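Local atomic coordinates of peptide-binding protein (Photobacterium damsela subsp. piscicida, PDB entry 6SQX), a protein that cleaves peptidoglycan of potentially competing bacteria as a secreted NlpC/P60 D,L-endopeptidase, probably by a cysteine peptidase mechanism. Residues A[42-48]-A[295-301]; A[62-66]-A[78-82]; A[122-126]-A[153-157]; A[143-147]-A[268-272]. All coordinates share one frame; numbering follows the deposited sequence. Where two conformers were deposited one is given.

In the fold
Following the chain from the N terminus, segment 42-48 comes first and pairs with 295-301, so contact 1 closes a loop of 246 residues and ties the N-terminal part to helix 298-308. The other three contacts are nested inside that loop. Contact 2 is local: it folds the end of helix 50-64 onto the loop after strand 76-78. It closes before contacts 3 and 4 open. These two cross, because 143-147 lies between the segments of contact 3. Contact 3 joins helix 118-126 to the loop after strand 149-152. Contact 4 links two five-stranded antiparallel sheets. Contacts 1 and 3 lie on opposite sides of the chain's centre, their centres about 45 Å apart.

Contact 1: residues A[42-48]-A[295-301]. With EDO (1,2-ethanediol), chain G.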
loop_
_atom_site.group_PDB
_atom_site.type_symbol
_atom_site.label_atom_id
_atom_site.label_comp_id
_atom_site.label_asym_id
_atom_site.label_seq_id
_atom_site.Cartn_x
_atom_site.Cartn_y
_atom_site.Cartn_z
ATOM N N ASP A 42 -14.636 -25.019 3.399
ATOM C CA ASP A 42 -14.567 -23.607 3.738
ATOM C C ASP A 42 -15.035 -22.707 2.605
ATOM O O ASP A 42 -15.239 -21.511 2.837
ATOM C CB ASP A 42 -13.133 -23.211 4.112
ATOM C CG ASP A 42 -12.705 -23.747 5.459
ATOM O OD1 ASP A 42 -13.588 -24.054 6.284
ATOM O OD2 ASP A 42 -11.476 -23.852 5.688
ATOM N N LEU A 43 -15.190 -23.249 1.389
ATOM C CA LEU A 43 -15.523 -22.416 0.236
ATOM C C LEU A 43 -16.648 -21.444 0.547
ATOM O O LEU A 43 -16.540 -20.235 0.293
ATOM C CB LEU A 43 -15.942 -23.306 -0.927
ATOM C CG LEU A 43 -14.923 -23.658 -1.989
ATOM C CD1 LEU A 43 -15.685 -24.249 -3.137
ATOM C CD2 LEU A 43 -14.108 -22.434 -2.416
ATOM N N ASP A 44 -17.729 -21.958 1.134
ATOM C CA ASP A 44 -18.944 -21.199 1.369
ATOM C C ASP A 44 -18.931 -20.416 2.678
ATOM O O ASP A 44 -19.955 -19.830 3.028
ATOM C CB ASP A 44 -20.148 -22.141 1.358
ATOM C CG ASP A 44 -20.316 -22.841 0.032
ATOM O OD1 ASP A 44 -20.414 -22.137 -1.001
ATOM O OD2 ASP A 44 -20.330 -24.092 0.021
ATOM N N LYS A 45 -17.821 -20.395 3.411
ATOM C CA LYS A 45 -17.789 -19.731 4.708
ATOM C C LYS A 45 -17.204 -18.324 4.613
ATOM O O LYS A 45 -16.510 -17.964 3.654
ATOM C CB LYS A 45 -16.972 -20.537 5.723
ATOM C CG LYS A 45 -17.541 -21.925 6.069
ATOM C CD LYS A 45 -16.595 -22.618 7.026
ATOM C CE LYS A 45 -16.950 -24.075 7.257
ATOM N NZ LYS A 45 -15.802 -24.793 7.874
ATOM N N ASN A 46 -17.492 -17.532 5.644
ATOM C CA ASN A 46 -16.822 -16.258 5.847
ATOM C C ASN A 46 -15.618 -16.445 6.760
ATOM O O ASN A 46 -15.631 -17.269 7.680
ATOM C CB ASN A 46 -17.775 -15.224 6.448
ATOM C CG ASN A 46 -18.857 -14.803 5.482
ATOM O OD1 ASN A 46 -18.652 -14.796 4.273
ATOM N ND2 ASN A 46 -20.031 -14.474 6.013
ATOM N N ILE A 47 -14.576 -15.654 6.504
ATOM C CA ILE A 47 -13.323 -15.803 7.244
ATOM C C ILE A 47 -13.471 -15.295 8.676
ATOM O O ILE A 47 -12.874 -15.847 9.608
ATOM C CB ILE A 47 -12.165 -15.109 6.501
ATOM C CG1 ILE A 47 -12.099 -15.624 5.069
ATOM C CG2 ILE A 47 -10.844 -15.310 7.218
ATOM C CD1 ILE A 47 -10.938 -15.102 4.258
ATOM N N ILE A 48 -14.242 -14.227 8.880
ATOM C CA ILE A 48 -14.543 -13.774 10.230
ATOM C C ILE A 48 -16.041 -13.544 10.329
ATOM O O ILE A 48 -16.731 -13.355 9.324
ATOM C CB ILE A 48 -13.745 -12.523 10.677
ATOM C CG1 ILE A 48 -14.095 -11.304 9.817
ATOM C CG2 ILE A 48 -12.222 -12.794 10.673
ATOM C CD1 ILE A 48 -13.293 -11.212 8.545
ATOM N N THR A 295 -18.343 -8.756 0.897
ATOM C CA THR A 295 -18.506 -9.751 1.941
ATOM C C THR A 295 -17.203 -10.524 2.142
ATOM O O THR A 295 -16.571 -10.931 1.155
ATOM C CB THR A 295 -19.611 -10.715 1.516
ATOM O OG1 THR A 295 -20.839 -9.987 1.387
ATOM C CG2 THR A 295 -19.796 -11.805 2.540
ATOM N N PRO A 296 -16.751 -10.737 3.415
ATOM C CA PRO A 296 -15.441 -11.339 3.685
ATOM C C PRO A 296 -15.463 -12.869 3.644
ATOM O O PRO A 296 -15.076 -13.548 4.599
ATOM C CB PRO A 296 -15.095 -10.789 5.071
ATOM C CG PRO A 296 -16.447 -10.772 5.762
ATOM C CD PRO A 296 -17.408 -10.275 4.657
ATOM N N SER A 297 -15.940 -13.418 2.525
ATOM C CA SER A 297 -15.988 -14.852 2.338
ATOM C C SER A 297 -14.628 -15.351 1.852
ATOM O O SER A 297 -13.847 -14.611 1.230
ATOM C CB SER A 297 -17.064 -15.186 1.296
ATOM O OG SER A 297 -16.754 -14.604 0.036
ATOM N N TYR A 298 -14.348 -16.635 2.123
ATOM C CA TYR A 298 -13.162 -17.231 1.500
ATOM C C TYR A 298 -13.194 -17.070 -0.023
ATOM O O TYR A 298 -12.172 -16.744 -0.635
ATOM C CB TYR A 298 -12.994 -18.716 1.863
ATOM C CG TYR A 298 -12.483 -18.915 3.282
ATOM C CD1 TYR A 298 -11.135 -18.779 3.589
ATOM C CD2 TYR A 298 -13.365 -19.232 4.321
ATOM C CE1 TYR A 298 -10.677 -18.941 4.916
ATOM C CE2 TYR A 298 -12.924 -19.404 5.625
ATOM C CZ TYR A 298 -11.579 -19.254 5.921
ATOM O OH TYR A 298 -11.150 -19.423 7.231
ATOM N N LYS A 299 -14.367 -17.293 -0.650
ATOM C CA LYS A 299 -14.454 -17.138 -2.106
ATOM C C LYS A 299 -14.045 -15.734 -2.554
ATOM O O LYS A 299 -13.276 -15.576 -3.512
ATOM C CB LYS A 299 -15.874 -17.440 -2.612
ATOM C CG LYS A 299 -16.187 -18.872 -2.838
ATOM C CD LYS A 299 -17.650 -19.012 -3.235
ATOM C CE LYS A 299 -17.916 -20.409 -3.816
ATOM N NZ LYS A 299 -19.362 -20.746 -3.920
ATOM N N ASN A 300 -14.587 -14.689 -1.896
ATOM C CA ASN A 300 -14.267 -13.331 -2.323
ATOM C C ASN A 300 -12.803 -12.980 -2.083
ATOM O O ASN A 300 -12.175 -12.293 -2.911
ATOM C CB ASN A 300 -15.183 -12.314 -1.645
ATOM C CG ASN A 300 -16.581 -12.294 -2.258
ATOM O OD1 ASN A 300 -16.759 -12.745 -3.408
ATOM N ND2 ASN A 300 -17.568 -11.742 -1.533
ATOM N N PHE A 301 -12.237 -13.411 -0.945
ATOM C CA PHE A 301 -10.806 -13.168 -0.736
ATOM C C PHE A 301 -9.986 -13.823 -1.846
ATOM O O PHE A 301 -9.031 -13.222 -2.361
ATOM C CB PHE A 301 -10.364 -13.695 0.633
ATOM C CG PHE A 301 -10.315 -12.627 1.698
ATOM C CD1 PHE A 301 -11.481 -12.203 2.328
ATOM C CD2 PHE A 301 -9.103 -12.045 2.066
ATOM C CE1 PHE A 301 -11.452 -11.206 3.296
ATOM C CE2 PHE A 301 -9.066 -11.049 3.060
ATOM C CZ PHE A 301 -10.245 -10.643 3.651
HETATM C C1 EDO G . -8.337 -21.770 5.473
HETATM O O1 EDO G . -7.193 -22.590 5.701
HETATM C C2 EDO G . -8.987 -22.128 4.143
HETATM O O2 EDO G . -9.472 -23.487 4.136
HETATM O O HOH W 1 -12.811 -18.961 9.334
#
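The Y298 ring is held between I47 and D42. I47 CG1 sits over the middle of one face, 3.5 Å from the ring centroid, in a CH-pi contact. D42 CB covers the opposite face, displaced toward the rim. I47 also serves the F301 ring: its CD1 lies over one face, 3.9 Å from the F301 centroid, while S297 O lies at the ring edge. I47 CG1 lies anti to the carbonyl carbon (chi1 -54°), and the extended chi2 carries CD1 past Y298 to F301. Further along, the I48 side chain crosses P296 at about a right angle, with CD1 against P296 CB.

Two backbone hydrogen bonds hold the segments around the single bridge of N46 with S297. I47 N donates to P296 O at 2.9 Å, and Y298 N donates to K45 O at 3.0 Å. A water joins I47 O to Y298 OH. The ion pair of D44 OD1 with K299 NZ is weak, at 3.4 Å. K45 NZ meets D42 OD1 at 2.8 Å in a firmer salt bridge. D42 OD2 accepts from an ethanediol, probably from the crystallisation liquor.

P296 centres an inverse gamma turn, and S297 OG accepts from N300 N at 2.9 Å. This is a classic serine N-cap at the start of helix 298-308, docked against the type I turn D42-K45.

Contact 2: residues A[62-66]-A[78-82]; sequences TQYYF and YYVPN
T62 makes a light contact with N82: its CG2 lies 4.0 Å from N82 OD1. Q63, in the last turn of the helix, makes the polar link. Its chain bends at chi2 (-55°), which brings the amide back over P81. Q63 NE2 donates to P81 O at 3.0 Å, with an N-H...O angle of 165°. The acceptor lies close to the amide plane of Q63, whereas the donor is tilted 15° from the carbonyl plane of P81. The same amide packs on the proline ring, with OE1 3.5 Å from P81 CB and NE2 as far from P81 CD. A water lies between Q63 OE1 and N82 OD1, within hydrogen-bonding distance of both. It has more acceptors around it than protons, so these bonds probably share or alternate.

F66 follows after the helix has ended. Its CG is anti to the backbone N, and the ring extends toward the 78-82 segment. P81 CB lies over one face of this ring, 3.8 Å from the centroid, in a CH-pi contact offset toward the rim. N82 ND2 comes within 3.5 Å of F66 CE1, and the amide plane stands perpendicular to the ring. Y78 CD1 approaches F66 CE2 more loosely, at 4.3 Å. W338 also touches Q63 and P81.

A proline-phenylalanine CH-pi contact and a side-chain to backbone hydrogen bond hold the C-terminal end of helix 50-64 against the loop between strands 76-78 and 87-89.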
loop_
_atom_site.group_PDB
_atom_site.type_symbol
_atom_site.label_atom_id
_atom_site.label_comp_id
_atom_site.label_asym_id
_atom_site.label_seq_id
_atom_site.Cartn_x
_atom_site.Cartn_y
_atom_site.Cartn_z
ATOM N N THR A 62 -13.842 5.133 10.644
ATOM C CA THR A 62 -13.208 6.175 11.445
ATOM C C THR A 62 -11.877 6.590 10.848
ATOM O O THR A 62 -11.587 7.787 10.722
ATOM C CB THR A 62 -13.014 5.694 12.877
ATOM O OG1 THR A 62 -14.305 5.444 13.462
ATOM C CG2 THR A 62 -12.279 6.775 13.711
ATOM N N GLN A 63 -11.063 5.609 10.430
ATOM C CA GLN A 63 -9.737 5.947 9.936
ATOM C C GLN A 63 -9.810 6.550 8.542
ATOM O O GLN A 63 -9.071 7.498 8.217
ATOM C CB GLN A 63 -8.830 4.702 9.892
ATOM C CG GLN A 63 -8.691 3.959 11.254
ATOM C CD GLN A 63 -8.214 4.866 12.401
ATOM O OE1 GLN A 63 -8.946 5.736 12.851
ATOM N NE2 GLN A 63 -6.974 4.660 12.857
ATOM N N TYR A 64 -10.670 5.965 7.698
ATOM C CA TYR A 64 -10.741 6.367 6.293
ATOM C C TYR A 64 -11.296 7.782 6.139
ATOM O O TYR A 64 -10.838 8.543 5.269
ATOM C CB TYR A 64 -11.631 5.384 5.539
ATOM C CG TYR A 64 -11.693 5.571 4.047
ATOM C CD1 TYR A 64 -10.602 5.245 3.245
ATOM C CD2 TYR A 64 -12.870 5.998 3.426
ATOM C CE1 TYR A 64 -10.674 5.349 1.844
ATOM C CE2 TYR A 64 -12.938 6.112 2.051
ATOM C CZ TYR A 64 -11.826 5.810 1.282
ATOM O OH TYR A 64 -11.884 5.887 -0.107
ATOM N N TYR A 65 -12.266 8.155 6.978
ATOM C CA TYR A 65 -12.860 9.496 6.937
ATOM C C TYR A 65 -12.242 10.468 7.935
ATOM O O TYR A 65 -12.781 11.568 8.117
ATOM C CB TYR A 65 -14.387 9.422 7.141
ATOM C CG TYR A 65 -15.076 8.698 5.991
ATOM C CD1 TYR A 65 -15.230 9.312 4.748
ATOM C CD2 TYR A 65 -15.572 7.403 6.154
ATOM C CE1 TYR A 65 -15.870 8.650 3.685
ATOM C CE2 TYR A 65 -16.188 6.745 5.097
ATOM C CZ TYR A 65 -16.346 7.378 3.879
ATOM O OH TYR A 65 -16.988 6.698 2.823
ATOM N N PHE A 66 -11.098 10.117 8.522
ATOM C CA PHE A 66 -10.515 10.964 9.561
ATOM C C PHE A 66 -10.241 12.368 9.050
ATOM O O PHE A 66 -10.395 13.346 9.803
ATOM C CB PHE A 66 -9.209 10.329 10.027
ATOM C CG PHE A 66 -8.520 11.111 11.095
ATOM C CD1 PHE A 66 -9.049 11.188 12.378
ATOM C CD2 PHE A 66 -7.324 11.754 10.826
ATOM C CE1 PHE A 66 -8.371 11.905 13.379
ATOM C CE2 PHE A 66 -6.633 12.466 11.820
ATOM C CZ PHE A 66 -7.186 12.544 13.092
ATOM N N TYR A 78 -0.920 11.709 11.347
ATOM C CA TYR A 78 -0.871 10.419 12.033
ATOM C C TYR A 78 -0.691 9.293 11.021
ATOM O O TYR A 78 -1.507 9.164 10.118
ATOM C CB TYR A 78 -2.194 10.170 12.764
ATOM C CG TYR A 78 -2.400 11.119 13.917
ATOM C CD1 TYR A 78 -2.814 12.444 13.699
ATOM C CD2 TYR A 78 -2.167 10.704 15.231
ATOM C CE1 TYR A 78 -2.976 13.342 14.781
ATOM C CE2 TYR A 78 -2.349 11.576 16.316
ATOM C CZ TYR A 78 -2.726 12.889 16.086
ATOM O OH TYR A 78 -2.895 13.753 17.154
ATOM N N TYR A 79 0.302 8.420 11.219
ATOM C CA TYR A 79 0.279 7.184 10.419
ATOM C C TYR A 79 -0.914 6.316 10.770
ATOM O O TYR A 79 -1.387 5.547 9.919
ATOM C CB TYR A 79 1.574 6.374 10.621
ATOM C CG TYR A 79 2.754 7.078 10.050
ATOM C CD1 TYR A 79 2.953 7.139 8.668
ATOM C CD2 TYR A 79 3.688 7.708 10.883
ATOM C CE1 TYR A 79 4.029 7.826 8.125
ATOM C CE2 TYR A 79 4.796 8.380 10.341
ATOM C CZ TYR A 79 4.960 8.424 8.951
ATOM O OH TYR A 79 6.015 9.105 8.380
ATOM N N VAL A 80 -1.397 6.372 12.007
ATOM C CA VAL A 80 -2.590 5.657 12.447
ATOM C C VAL A 80 -3.492 6.688 13.122
ATOM O O VAL A 80 -3.192 7.122 14.253
ATOM C CB VAL A 80 -2.214 4.506 13.401
ATOM C CG1 VAL A 80 -3.483 3.802 13.953
ATOM C CG2 VAL A 80 -1.276 3.517 12.670
ATOM N N PRO A 81 -4.545 7.172 12.467
ATOM C CA PRO A 81 -5.372 8.246 13.050
ATOM C C PRO A 81 -5.772 7.913 14.474
ATOM O O PRO A 81 -6.110 6.777 14.808
ATOM C CB PRO A 81 -6.595 8.290 12.115
ATOM C CG PRO A 81 -6.024 7.933 10.798
ATOM C CD PRO A 81 -4.956 6.839 11.088
ATOM N N ASN A 82 -5.668 8.921 15.338
ATOM C CA ASN A 82 -6.047 8.883 16.753
ATOM C C ASN A 82 -5.097 8.092 17.629
ATOM O O ASN A 82 -5.302 8.067 18.858
ATOM C CB ASN A 82 -7.484 8.393 17.005
ATOM C CG ASN A 82 -8.528 9.307 16.406
ATOM O OD1 ASN A 82 -9.482 8.854 15.717
ATOM N ND2 ASN A 82 -8.368 10.609 16.645
HETATM O O HOH W 2 -9.295 5.900 15.542
#

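Contact 3: residues A[122-126]-A[153-157]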
loop_
_atom_site.group_PDB
_atom_site.type_symbol
_atom_site.label_atom_id
_atom_site.label_comp_id
_atom_site.label_asym_id
_atom_site.label_seq_id
_atom_site.Cartn_x
_atom_site.Cartn_y
_atom_site.Cartn_z
ATOM N N ILE A 122 13.160 22.989 -5.862
ATOM C CA ILE A 122 12.025 22.334 -5.228
ATOM C C ILE A 122 11.703 22.986 -3.888
ATOM O O ILE A 122 10.536 23.251 -3.576
ATOM C CB ILE A 122 12.283 20.826 -5.093
ATOM C CG1 ILE A 122 12.415 20.197 -6.480
ATOM C CG2 ILE A 122 11.173 20.147 -4.279
ATOM C CD1 ILE A 122 12.910 18.799 -6.433
ATOM N N SER A 123 12.727 23.216 -3.060
ATOM C CA SER A 123 12.515 23.861 -1.766
ATOM C C SER A 123 11.881 25.235 -1.938
ATOM O O SER A 123 10.968 25.612 -1.186
ATOM C CB SER A 123 13.849 23.967 -1.019
ATOM O OG SER A 123 13.745 24.816 0.116
ATOM N N GLU A 124 12.364 26.005 -2.920
ATOM C CA GLU A 124 11.744 27.297 -3.218
ATOM C C GLU A 124 10.259 27.129 -3.499
ATOM O O GLU A 124 9.419 27.835 -2.925
ATOM C CB GLU A 124 12.400 27.942 -4.440
ATOM C CG GLU A 124 13.742 28.598 -4.221
ATOM C CD GLU A 124 14.190 29.351 -5.459
ATOM O OE1 GLU A 124 13.645 30.446 -5.717
ATOM O OE2 GLU A 124 15.065 28.834 -6.187
ATOM N N ASN A 125 9.921 26.201 -4.397
ATOM C CA ASN A 125 8.533 26.013 -4.816
ATOM C C ASN A 125 7.653 25.529 -3.667
ATOM O O ASN A 125 6.441 25.790 -3.659
ATOM C CB ASN A 125 8.510 25.004 -5.958
ATOM C CG ASN A 125 7.226 25.056 -6.784
ATOM O OD1 ASN A 125 6.588 26.111 -6.919
ATOM N ND2 ASN A 125 6.856 23.912 -7.366
ATOM N N MET A 126 8.232 24.795 -2.707
ATOM C CA MET A 126 7.465 24.358 -1.542
ATOM C C MET A 126 7.016 25.533 -0.687
ATOM O O MET A 126 5.989 25.435 -0.007
ATOM C CB MET A 126 8.277 23.370 -0.697
ATOM C CG MET A 126 8.498 22.057 -1.428
ATOM S SD MET A 126 9.749 21.026 -0.639
ATOM C CE MET A 126 8.920 20.453 0.847
ATOM N N SER A 153 7.181 12.592 -2.028
ATOM C CA SER A 153 7.663 13.217 -0.799
ATOM C C SER A 153 8.048 14.676 -0.995
ATOM O O SER A 153 8.126 15.417 -0.006
ATOM C CB SER A 153 8.832 12.431 -0.247
ATOM O OG SER A 153 9.974 12.537 -1.070
ATOM N N LEU A 154 8.351 15.097 -2.218
ATOM C CA LEU A 154 8.652 16.461 -2.625
ATOM C C LEU A 154 7.822 16.736 -3.865
ATOM O O LEU A 154 7.482 15.797 -4.594
ATOM C CB LEU A 154 10.131 16.582 -3.021
ATOM C CG LEU A 154 11.140 16.405 -1.887
ATOM C CD1 LEU A 154 12.553 16.388 -2.466
ATOM C CD2 LEU A 154 10.974 17.543 -0.854
ATOM N N PRO A 155 7.499 17.990 -4.144
ATOM C CA PRO A 155 6.621 18.285 -5.310
ATOM C C PRO A 155 7.389 18.241 -6.621
ATOM O O PRO A 155 7.763 19.268 -7.209
ATOM C CB PRO A 155 6.098 19.690 -4.997
ATOM C CG PRO A 155 7.196 20.315 -4.141
ATOM C CD PRO A 155 7.676 19.165 -3.268
ATOM N N THR A 156 7.625 17.011 -7.086
ATOM C CA THR A 156 8.353 16.797 -8.329
ATOM C C THR A 156 8.027 15.409 -8.843
ATOM O O THR A 156 7.820 14.476 -8.054
ATOM C CB THR A 156 9.885 16.919 -8.147
ATOM O OG1 THR A 156 10.570 16.745 -9.407
ATOM C CG2 THR A 156 10.406 15.893 -7.150
ATOM N N SER A 157 7.945 15.309 -10.168
ATOM C CA SER A 157 7.836 14.020 -10.831
ATOM C C SER A 157 9.198 13.405 -11.108
ATOM O O SER A 157 9.265 12.248 -11.549
ATOM C CB SER A 157 7.039 14.150 -12.129
ATOM O OG SER A 157 7.639 15.103 -12.986
HETATM O O HOH W 3 8.795 21.781 -7.117
#
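M126 lies across P155 at about a right angle. Its CG presses on the proline ring at 3.5 Å from P155 CG, closer than usual for two carbons. The chain then bends at chi3 (72°). This turn sets SD 3.7 Å from L154 CD2, with CE close by, so the thioether passes obliquely across the L154 CD2 branch.

I122, one helical turn earlier, meets the same segment with two branches. Its CG2 packs against P155 CD at 3.8 Å and L154 CB at 3.9 Å. The other branch is extended, and it brings CD1 to T156 CG2 at 3.9 Å, where the two side chains cross at about a right angle. T156 OG1 is engaged by D158 N.

No direct hydrogen bond joins the segments. A water accepts from N125 ND2 and donates to P155 O at 2.7 Å, bridging along one flank of the apolar patch. W209 of strand 206-211 touches both M126 and P155, and helix 90-102 adds T97 against L154.

Here two side chains one turn apart on a helix hold an inverse gamma turn centred on P155. This is apolar helix-on-loop packing, joining helix 118-126 to the loop that follows strand 149-152.

Contact 4: residues A[143-147]-A[268-272]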
loop_
_atom_site.group_PDB
_atom_site.type_symbol
_atom_site.label_atom_id
_atom_site.label_comp_id
_atom_site.label_asym_id
_atom_site.label_seq_id
_atom_site.Cartn_x
_atom_site.Cartn_y
_atom_site.Cartn_z
ATOM N N GLY A 143 -11.075 17.682 1.497
ATOM C CA GLY A 143 -11.038 17.460 0.067
ATOM C C GLY A 143 -11.161 16.011 -0.343
ATOM O O GLY A 143 -11.444 15.124 0.475
ATOM N N ILE A 144 -10.957 15.767 -1.637
ATOM C CA ILE A 144 -11.103 14.431 -2.204
ATOM C C ILE A 144 -10.164 14.297 -3.395
ATOM O O ILE A 144 -9.895 15.268 -4.111
ATOM C CB ILE A 144 -12.595 14.168 -2.550
ATOM C CG1 ILE A 144 -12.878 12.666 -2.714
ATOM C CG2 ILE A 144 -13.055 14.944 -3.791
ATOM C CD1 ILE A 144 -14.358 12.342 -2.674
ATOM N N VAL A 145 -9.673 13.072 -3.617
ATOM C CA VAL A 145 -8.886 12.766 -4.812
ATOM C C VAL A 145 -9.825 12.611 -6.004
ATOM O O VAL A 145 -10.805 11.852 -5.930
ATOM C CB VAL A 145 -8.044 11.487 -4.590
ATOM C CG1 VAL A 145 -7.279 11.101 -5.876
ATOM C CG2 VAL A 145 -7.063 11.703 -3.424
ATOM N N VAL A 146 -9.543 13.350 -7.089
ATOM C CA VAL A 146 -10.333 13.252 -8.314
ATOM C C VAL A 146 -9.636 12.475 -9.429
ATOM O O VAL A 146 -10.318 11.994 -10.337
ATOM C CB VAL A 146 -10.866 14.617 -8.818
ATOM C CG1 VAL A 146 -11.775 15.262 -7.759
ATOM C CG2 VAL A 146 -9.736 15.578 -9.256
ATOM N N ASN A 147 -8.318 12.365 -9.416
ATOM C CA ASN A 147 -7.610 11.482 -10.340
ATOM C C ASN A 147 -6.638 10.619 -9.548
ATOM O O ASN A 147 -6.021 11.099 -8.595
ATOM C CB ASN A 147 -6.824 12.277 -11.388
ATOM C CG ASN A 147 -7.717 12.932 -12.421
ATOM O OD1 ASN A 147 -8.573 12.271 -13.025
ATOM N ND2 ASN A 147 -7.506 14.220 -12.662
ATOM N N ILE A 268 -18.513 9.598 -9.846
ATOM C CA ILE A 268 -17.115 9.900 -9.537
ATOM C C ILE A 268 -17.011 11.389 -9.246
ATOM O O ILE A 268 -17.702 12.206 -9.889
ATOM C CB ILE A 268 -16.154 9.508 -10.677
ATOM C CG1 ILE A 268 -16.550 10.193 -11.981
ATOM C CG2 ILE A 268 -16.063 8.006 -10.838
ATOM C CD1 ILE A 268 -15.517 10.052 -13.120
ATOM N N PRO A 269 -16.157 11.787 -8.307
ATOM C CA PRO A 269 -15.973 13.217 -8.038
ATOM C C PRO A 269 -15.093 13.803 -9.120
ATOM O O PRO A 269 -14.090 13.204 -9.524
ATOM C CB PRO A 269 -15.223 13.232 -6.696
ATOM C CG PRO A 269 -14.434 11.908 -6.718
ATOM C CD PRO A 269 -15.385 10.928 -7.393
ATOM N N VAL A 270 -15.486 14.973 -9.601
ATOM C CA VAL A 270 -14.688 15.698 -10.572
ATOM C C VAL A 270 -14.520 17.129 -10.086
ATOM O O VAL A 270 -15.317 17.643 -9.288
ATOM C CB VAL A 270 -15.299 15.629 -11.994
ATOM C CG1 VAL A 270 -15.319 14.178 -12.516
ATOM C CG2 VAL A 270 -16.696 16.260 -12.002
ATOM N N LYS A 271 -13.433 17.770 -10.540
ATOM C CA LYS A 271 -13.127 19.127 -10.091
ATOM C C LYS A 271 -13.898 20.134 -10.936
ATOM O O LYS A 271 -13.750 20.167 -12.168
ATOM C CB LYS A 271 -11.615 19.365 -10.169
ATOM C CG LYS A 271 -11.114 20.622 -9.484
ATOM C CD LYS A 271 -9.617 20.567 -9.417
ATOM C CE LYS A 271 -9.054 21.629 -8.489
ATOM N NZ LYS A 271 -7.592 21.380 -8.303
ATOM N N ASP A 272 -14.715 20.957 -10.276
ATOM C CA ASP A 272 -15.488 21.985 -10.961
ATOM C C ASP A 272 -14.628 23.230 -11.220
ATOM O O ASP A 272 -13.470 23.323 -10.798
ATOM C CB ASP A 272 -16.816 22.231 -10.225
ATOM C CG ASP A 272 -16.717 23.221 -9.042
ATOM O OD1 ASP A 272 -15.688 23.886 -8.824
ATOM O OD2 ASP A 272 -17.733 23.354 -8.314
HETATM O O HOH W 4 -12.654 11.996 -11.512
#
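P269 meets I144 and V146 where two five-stranded antiparallel sheets meet. Strand 142-145 belongs to one sheet and strand 265-271 to the other. The first sheet includes strands of the SH3 domain of the SH3b1 type. No direct hydrogen bond crosses between the two segments, so the join is made by apolar contacts and one water.

I144 has CG1 anti to its own nitrogen (chi1 -162°), and chi2 is extended as well. CG2 therefore sits between the backbone N and the carbonyl carbon, and it faces P269 CB at 4.0 Å. The far end of the chain, CD1, reaches P269 CG at 4.1 Å. The I144 and P269 side chains cross at about a right angle. F222 and W226 of helix 220-226 also pack on I144.

V146 has left the strand. Its chi1 of -60° turns CG1 anti to the carbonyl carbon, over the backbone of the other segment. There CG1 touches P269 O at 3.6 Å and P269 CB at 4.1 Å. The other branch, CG2, comes to K271 CB at 4.3 Å. The K271 chain is extended and leads away from V146, and its NZ is hydrogen-bonded to I215 O. P269 CG also rests 3.7 Å from V145 O.

One water donates to V146 O at 2.6 Å and to P269 O at 2.7 Å, bridging the two backbone carbonyls.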